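Local atomic coordinates of salicylaldehyde dehydrogenase NahF (Pseudomonas putida, PDB entry 4JZ6), a protein that probably oxidises salicylaldehyde to salicylate with NAD+ and water, a step in the bacterial breakdown of naphthalene. Residues T185-G190 and N216-S221; T20-N25 and E50-T55. One frame throughout, in Å; residues are numbered along the deposited sequence.

In the fold
The two contacts follow one another along the chain. Contact 2 comes first and pairs strands 18-24 and 47-52 of a small mixed sheet near the N-terminus. Contact 1 comes later and pairs strands 186-189 and 215-218 of a larger sheet, the two strands of a beta-alpha-beta unit, joined through helix 195-208. Their centres are about 9 Å apart. The sheets meet where Tyr217 N lies 2.7 Å from Phe23 O, a probable hydrogen bond. Asn53 OD1 also probably accepts from Ser221 N. Helices 56-73 and 195-208 touch both contacts. Strand 18-24 thus runs along the outer edge of strand 215-218, in what is probably the NAD-binding domain.

Contact 1: T185-G190 and N216-S221; sequences TVVFKG and NYLNSS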
# COMPACT_ATOMS: atom_id res chain seq x y z
N THR A 185 18.24 1.85 4.17
CA THR A 185 19.18 0.73 4.23
C THR A 185 18.34 -0.53 4.12
O THR A 185 17.13 -0.50 4.38
CB THR A 185 19.99 0.73 5.54
OG1 THR A 185 19.14 0.35 6.63
CG2 THR A 185 20.56 2.11 5.80
N VAL A 186 18.96 -1.64 3.73
CA VAL A 186 18.17 -2.83 3.45
C VAL A 186 18.76 -4.15 3.96
O VAL A 186 19.96 -4.39 3.87
CB VAL A 186 17.80 -2.92 1.94
CG1 VAL A 186 18.77 -2.08 1.12
CG2 VAL A 186 17.77 -4.36 1.44
N VAL A 187 17.88 -4.98 4.52
CA VAL A 187 18.19 -6.37 4.77
C VAL A 187 17.72 -7.18 3.56
O VAL A 187 16.51 -7.31 3.32
CB VAL A 187 17.52 -6.88 6.06
CG1 VAL A 187 17.80 -8.36 6.26
CG2 VAL A 187 17.99 -6.08 7.26
N PHE A 188 18.68 -7.68 2.80
CA PHE A 188 18.44 -8.40 1.55
C PHE A 188 18.41 -9.90 1.82
O PHE A 188 19.43 -10.50 2.15
CB PHE A 188 19.56 -8.03 0.56
CG PHE A 188 19.60 -8.89 -0.69
CD1 PHE A 188 18.46 -9.47 -1.22
CD2 PHE A 188 20.81 -9.08 -1.35
CE1 PHE A 188 18.53 -10.25 -2.36
CE2 PHE A 188 20.88 -9.85 -2.50
CZ PHE A 188 19.74 -10.44 -3.01
N LYS A 189 17.24 -10.50 1.68
CA LYS A 189 17.09 -11.94 1.82
C LYS A 189 17.09 -12.59 0.44
O LYS A 189 16.16 -12.40 -0.34
CB LYS A 189 15.80 -12.29 2.55
CG LYS A 189 15.50 -13.78 2.60
CD LYS A 189 16.47 -14.51 3.51
CE LYS A 189 16.18 -16.02 3.54
NZ LYS A 189 16.14 -16.65 2.18
N GLY A 190 18.14 -13.36 0.16
CA GLY A 190 18.33 -13.98 -1.14
C GLY A 190 17.63 -15.32 -1.28
O GLY A 190 16.92 -15.76 -0.37
N ASN A 216 22.77 -5.34 3.67
CA ASN A 216 23.10 -6.54 4.43
C ASN A 216 22.42 -7.76 3.81
O ASN A 216 21.23 -7.72 3.50
CB ASN A 216 22.69 -6.36 5.89
CG ASN A 216 23.34 -5.14 6.53
OD1 ASN A 216 24.40 -5.24 7.15
ND2 ASN A 216 22.70 -3.98 6.39
N TYR A 217 23.18 -8.83 3.63
CA TYR A 217 22.74 -9.96 2.82
C TYR A 217 22.55 -11.24 3.63
O TYR A 217 23.43 -11.65 4.38
CB TYR A 217 23.72 -10.19 1.67
CG TYR A 217 23.55 -11.49 0.91
CD1 TYR A 217 24.61 -12.37 0.75
CD2 TYR A 217 22.33 -11.83 0.33
CE1 TYR A 217 24.47 -13.56 0.04
CE2 TYR A 217 22.17 -13.02 -0.38
CZ TYR A 217 23.25 -13.88 -0.52
OH TYR A 217 23.10 -15.06 -1.22
N LEU A 218 21.40 -11.87 3.46
CA LEU A 218 21.09 -13.10 4.15
C LEU A 218 20.58 -14.15 3.18
O LEU A 218 19.82 -13.84 2.25
CB LEU A 218 20.02 -12.87 5.22
CG LEU A 218 20.33 -11.94 6.38
CD1 LEU A 218 19.04 -11.60 7.09
CD2 LEU A 218 21.31 -12.60 7.33
N ASN A 219 20.99 -15.39 3.39
CA ASN A 219 20.44 -16.52 2.65
C ASN A 219 20.34 -17.71 3.58
O ASN A 219 21.03 -17.78 4.60
CB ASN A 219 21.31 -16.84 1.44
CG ASN A 219 20.49 -17.31 0.25
OD1 ASN A 219 19.41 -17.89 0.42
ND2 ASN A 219 20.97 -17.04 -0.96
N SER A 220 19.47 -18.66 3.24
CA SER A 220 19.26 -19.82 4.09
C SER A 220 18.65 -20.99 3.34
O SER A 220 18.14 -20.83 2.23
CB SER A 220 18.37 -19.46 5.28
OG SER A 220 17.07 -19.08 4.83
N SER A 221 18.70 -22.16 3.95
CA SER A 221 17.95 -23.30 3.45
C SER A 221 16.47 -22.96 3.57
O SER A 221 16.07 -22.22 4.48
CB SER A 221 18.30 -24.55 4.25
OG SER A 221 18.28 -24.29 5.65
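Lys189 and Leu218 sit side by side on neighbouring parallel strands, 186-189 and 215-218. From CB the Lys189 chain sets off with CG anti to the backbone N. It then bends at chi2 (70°), which brings Lys189 CD to 3.6 Å from Leu218 O. Lys189 CE goes on to pack 3.4 Å from Ser220 OG. A second bend at chi4 turns Lys189 NZ back to its own strand end, where it donates to Gly190 O at 2.8 Å. Val187 CG1 meets Leu218 CD1 on this same face, which helix 225-233 covers. The backbones join by four bonds, Asn216 N to Val186 O, Phe188 N to Asn216 O, Leu218 N to Phe188 O and Gly190 N to Leu218 O.

On the other face Phe188 and Tyr217 lie side by side and point the same way. Their planes are oblique, at 36°, and Phe188 CD2 touches Tyr217 CD2 at 3.6 Å. Tyr217 CE2 lies over one face of the phenylalanine, and Gly190 CA sits at the edge of the tyrosine ring. His198 of helix 195-208 meets the Phe188 ring edge-to-face.

Asn219 ND2 donates to Tyr217 OH at 2.9 Å, with the oxygen near the amide plane, and also to Ser191 O. Asn219 OD1 accepts from Ser220 N. An alanine here would probably leave Tyr217 OH and Ser191 O without this donor and the phenol less firmly placed. Lys189 and Asn219 are buried residues, and their polar ends are met by protein carbonyls, a backbone N-H and the phenol oxygen, which probably offsets the cost of burying them.

Contact 2: T20-N25 and E50-T55; sequences TKLFIN and ESANAT
Thr20 and Ser51 put their side chains next to each other on one face of the sheet. The methyl CG2 of Thr20 lies 3.3 Å from Ser51 OG and 3.7 Å from Ser51 CB, so it rests alongside the serine side chain. Ser51 OG stands anti to the backbone N (chi1 178°), beside the carbonyl carbon. From there Ser51 OG donates to Ala52 O at 3.3 Å, well off the line of that carbonyl. Helix 195-208 packs on this side, with Ala199 against Thr20 and Pro195 against Ser51.

Thr20 and Ser51 form a parallel bridge. Thr20 N donates to Glu50 O and Thr20 O accepts from Ala52 N, both at 2.8 Å. The Ser51 CA also points a hydrogen at Thr20 O. Strand 18-24 lies between this partner, strand 47-52, and the antiparallel strand 27-29, in a four-stranded mixed sheet.

Beyond the bridge the contact passes to Leu22. Its two methyls divide between two alanines. Leu22 CD1 packs against Ala52 CB at 3.7 Å and lies close to Ala52 O. Leu22 CD2 reaches Ala54 CB, also at 3.7 Å. Ala52 CB points toward residues 20-25 and comes near the Lys21 CA as well. Ala54 also touches Leu218 of the larger sheet. Next along the chain, Thr55 is the N-cap of helix 56-73, whose Asp58 lies against Leu22.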
# COMPACT_ATOMS: atom_id res chain seq x y z
N THR A 20 30.06 -19.50 -0.53
CA THR A 20 29.37 -18.23 -0.32
C THR A 20 29.03 -17.97 1.15
O THR A 20 28.58 -18.87 1.87
CB THR A 20 28.08 -18.21 -1.17
OG1 THR A 20 28.38 -17.64 -2.45
CG2 THR A 20 26.98 -17.38 -0.51
N LYS A 21 29.26 -16.74 1.62
CA LYS A 21 29.00 -16.38 3.01
C LYS A 21 27.83 -15.42 3.18
O LYS A 21 27.17 -15.05 2.21
CB LYS A 21 30.26 -15.78 3.65
CG LYS A 21 31.41 -16.77 3.84
CD LYS A 21 32.50 -16.19 4.74
CE LYS A 21 33.57 -17.23 5.05
NZ LYS A 21 34.50 -16.75 6.11
N LEU A 22 27.57 -15.03 4.43
CA LEU A 22 26.62 -13.96 4.73
C LEU A 22 27.33 -12.61 4.65
O LEU A 22 28.57 -12.56 4.69
CB LEU A 22 26.05 -14.14 6.14
CG LEU A 22 24.73 -14.89 6.34
CD1 LEU A 22 24.47 -15.92 5.25
CD2 LEU A 22 24.69 -15.53 7.74
N PHE A 23 26.58 -11.52 4.54
CA PHE A 23 27.18 -10.20 4.48
C PHE A 23 26.51 -9.20 5.43
O PHE A 23 25.36 -8.81 5.22
CB PHE A 23 27.16 -9.67 3.05
CG PHE A 23 27.90 -8.38 2.87
CD1 PHE A 23 29.29 -8.37 2.80
CD2 PHE A 23 27.21 -7.18 2.74
CE1 PHE A 23 29.98 -7.18 2.62
CE2 PHE A 23 27.90 -5.99 2.56
CZ PHE A 23 29.28 -5.99 2.50
N ILE A 24 27.24 -8.80 6.47
CA ILE A 24 26.75 -7.81 7.43
C ILE A 24 27.85 -6.81 7.80
O ILE A 24 28.96 -7.21 8.14
CB ILE A 24 26.25 -8.48 8.73
CG1 ILE A 24 25.12 -9.47 8.42
CG2 ILE A 24 25.77 -7.43 9.71
CD1 ILE A 24 24.53 -10.12 9.65
N ASN A 25 27.53 -5.52 7.72
CA ASN A 25 28.47 -4.45 8.06
C ASN A 25 29.80 -4.49 7.30
O ASN A 25 30.87 -4.43 7.90
CB ASN A 25 28.75 -4.43 9.56
CG ASN A 25 27.95 -3.39 10.30
OD1 ASN A 25 27.66 -2.31 9.76
ND2 ASN A 25 27.57 -3.69 11.54
N GLU A 50 27.90 -23.79 -2.15
CA GLU A 50 27.73 -24.02 -0.72
C GLU A 50 27.65 -22.66 -0.04
O GLU A 50 28.57 -21.85 -0.16
CB GLU A 50 28.88 -24.86 -0.16
CG GLU A 50 28.74 -25.22 1.31
CD GLU A 50 29.91 -26.04 1.84
OE1 GLU A 50 30.85 -26.34 1.05
OE2 GLU A 50 29.91 -26.40 3.04
N SER A 51 26.56 -22.39 0.66
CA SER A 51 26.34 -21.08 1.26
C SER A 51 26.20 -21.16 2.79
O SER A 51 25.76 -22.17 3.33
CB SER A 51 25.10 -20.41 0.65
OG SER A 51 24.83 -19.15 1.24
N ALA A 52 26.60 -20.08 3.46
CA ALA A 52 26.36 -19.96 4.90
C ALA A 52 24.86 -19.99 5.14
O ALA A 52 24.09 -19.38 4.41
CB ALA A 52 26.96 -18.66 5.42
N ASN A 53 24.44 -20.74 6.16
CA ASN A 53 23.02 -20.91 6.45
C ASN A 53 22.60 -20.03 7.61
O ASN A 53 22.70 -20.44 8.76
CB ASN A 53 22.72 -22.38 6.75
CG ASN A 53 21.25 -22.71 6.58
OD1 ASN A 53 20.45 -21.89 6.11
ND2 ASN A 53 20.88 -23.93 6.96
N ALA A 54 22.11 -18.83 7.30
CA ALA A 54 21.77 -17.84 8.31
C ALA A 54 20.80 -18.36 9.36
O ALA A 54 19.95 -19.20 9.07
CB ALA A 54 21.20 -16.60 7.65
N THR A 55 20.95 -17.87 10.58
CA THR A 55 20.00 -18.17 11.64
C THR A 55 19.16 -16.93 11.89
O THR A 55 19.43 -15.86 11.32
CB THR A 55 20.69 -18.54 12.95
OG1 THR A 55 21.48 -17.43 13.40
CG2 THR A 55 21.58 -19.75 12.75